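CzcP cation efflux P1-ATPase (Ralstonia metallidurans, PDB 4U9R) probably exports zinc, cadmium and cobalt from the cell at the cost of ATP, the piece here being its metal-binding, ferredoxin-like N-terminal extension. Local coordinates at residues Ala97-Ser100 / Ser101-His105. Numbering follows the deposited sequence.
With CD (cadmium ion), chain B.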
loop_
_atom_site.group_PDB
_atom_site.type_symbol
_atom_site.label_atom_id
_atom_site.label_comp_id
_atom_site.label_asym_id
_atom_site.label_seq_id
_atom_site.Cartn_x
_atom_site.Cartn_y
_atom_site.Cartn_z
ATOM N N ALA A 97 9.880 1.092 5.575
ATOM C CA ALA A 97 10.721 1.847 4.645
ATOM C C ALA A 97 10.914 1.080 3.348
ATOM O O ALA A 97 10.798 1.655 2.296
ATOM C CB ALA A 97 12.068 2.192 5.259
ATOM N N VAL A 98 11.174 -0.211 3.433
ATOM C CA VAL A 98 11.381 -1.036 2.258
ATOM C C VAL A 98 10.111 -1.215 1.417
ATOM O O VAL A 98 10.177 -1.163 0.189
ATOM C CB VAL A 98 11.884 -2.432 2.619
ATOM C CG1 VAL A 98 11.990 -3.287 1.375
ATOM C CG2 VAL A 98 13.228 -2.352 3.320
ATOM N N ILE A 99 8.969 -1.437 2.066
ATOM C CA ILE A 99 7.698 -1.535 1.347
ATOM C C ILE A 99 7.370 -0.222 0.630
ATOM O O ILE A 99 7.026 -0.212 -0.548
ATOM C CB ILE A 99 6.568 -1.967 2.287
ATOM C CG1 ILE A 99 6.777 -3.427 2.668
ATOM C CG2 ILE A 99 5.202 -1.784 1.627
ATOM C CD1 ILE A 99 5.920 -3.892 3.809
ATOM N N SER A 100 7.491 0.873 1.357
ATOM C CA SER A 100 7.230 2.196 0.862
ATOM C C SER A 100 8.092 2.596 -0.351
ATOM O O SER A 100 7.612 3.296 -1.248
ATOM C CB SER A 100 7.479 3.197 1.973
ATOM O OG SER A 100 7.146 4.499 1.558
ATOM N N SER A 101 9.356 2.178 -0.369
ATOM C CA SER A 101 10.254 2.543 -1.460
ATOM C C SER A 101 10.020 1.667 -2.684
ATOM O O SER A 101 10.290 2.069 -3.814
ATOM C CB SER A 101 11.687 2.373 -1.019
ATOM O OG SER A 101 12.060 1.006 -1.011
ATOM N N ARG A 102 9.530 0.456 -2.431
ATOM C CA ARG A 102 9.414 -0.554 -3.445
ATOM C C ARG A 102 8.131 -0.436 -4.250
ATOM O O ARG A 102 8.164 -0.694 -5.444
ATOM C CB ARG A 102 9.533 -1.949 -2.828
ATOM C CG ARG A 102 9.357 -3.067 -3.837
ATOM C CD ARG A 102 10.155 -4.302 -3.463
ATOM N NE ARG A 102 9.913 -5.393 -4.402
ATOM C CZ ARG A 102 10.380 -5.438 -5.648
ATOM N NH1 ARG A 102 11.130 -4.448 -6.135
ATOM N NH2 ARG A 102 10.094 -6.482 -6.417
ATOM N N PHE A 103 7.020 -0.053 -3.610
ATOM C CA PHE A 103 5.708 -0.013 -4.271
ATOM C C PHE A 103 5.159 1.367 -4.476
ATOM O O PHE A 103 4.940 2.100 -3.511
ATOM C CB PHE A 103 4.670 -0.822 -3.500
ATOM C CG PHE A 103 5.045 -2.250 -3.358
ATOM C CD1 PHE A 103 4.794 -3.144 -4.376
ATOM C CD2 PHE A 103 5.696 -2.697 -2.214
ATOM C CE1 PHE A 103 5.176 -4.471 -4.259
ATOM C CE2 PHE A 103 6.062 -4.015 -2.088
ATOM C CZ PHE A 103 5.810 -4.905 -3.112
ATOM N N GLY A 104 4.885 1.683 -5.747
ATOM C CA GLY A 104 4.338 2.967 -6.146
ATOM C C GLY A 104 2.839 2.898 -6.295
ATOM O O GLY A 104 2.264 1.814 -6.406
ATOM N N HIS A 105 2.208 4.067 -6.262
ATOM C CA HIS A 105 0.780 4.207 -6.521
ATOM C C HIS A 105 0.510 5.509 -7.274
ATOM O O HIS A 105 1.095 6.548 -6.969
ATOM C CB HIS A 105 -0.016 4.237 -5.227
ATOM C CG HIS A 105 0.618 3.466 -4.122
ATOM N ND1 HIS A 105 1.559 4.021 -3.282
ATOM C CD2 HIS A 105 0.474 2.179 -3.736
ATOM C CE1 HIS A 105 1.964 3.109 -2.422
ATOM N NE2 HIS A 105 1.320 1.984 -2.676
HETATM CD CD CD B . 0.573 0.003 -2.026
HETATM O O HOH W 1 4.387 1.962 -0.634
#
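The Phe103 ring receives the carbonyl of Ile99 at its edge, close to its plane, with CD2 of Phe103 3.3 Å from O of Ile99; one face carries the CG methylene of Arg102, displaced toward the rim. Arg47, on helix 43-53, makes a cation-pi contact with the same ring. The side chains of Ile99 and Phe103 lie obliquely to one another, CG2 of Ile99, anti to its own backbone N, meeting CD2 of Phe103 at 4.0 Å. The Ile99 side chain also packs on Cys44 and Leu48 of helix 43-53. The imidazole of His105 has the backbone carbon of Phe103 over one face and binds the cadmium ion through NE2 at 2.2 Å.

Helix 85-102 ends at Arg102, and Phe103 is the first residue to leave helical geometry. N of Phe103 gives a nearly straight-on bond to O of Ile99 (3.1 Å, C=O...N angle 164°). N of Arg102 makes weak bonds to O of Val98 and O of Ile99. The hydroxyl of Ser101, at chi1 76°, folds back to donate from above the carbonyl plane to O of Val98 at 3.1 Å. A water bridges O of Phe103 and, weakly, O of Ile99, tying the last turn to strand 103-109. The guanidinium of Arg102 forms salt bridges with Asp148 and Asp150.

Helix 85-102 thus runs directly into strand 103-109, an outer strand of the second antiparallel sheet. Asp42, Cys44 and Glu146 complete the cadmium site: imidazole nitrogen, cysteine sulfur and carboxylate oxygens from around the start of helix 43-53 and from strands 103-109 and 142-148 meet on one ion, which probably restrains these parts relative to each other.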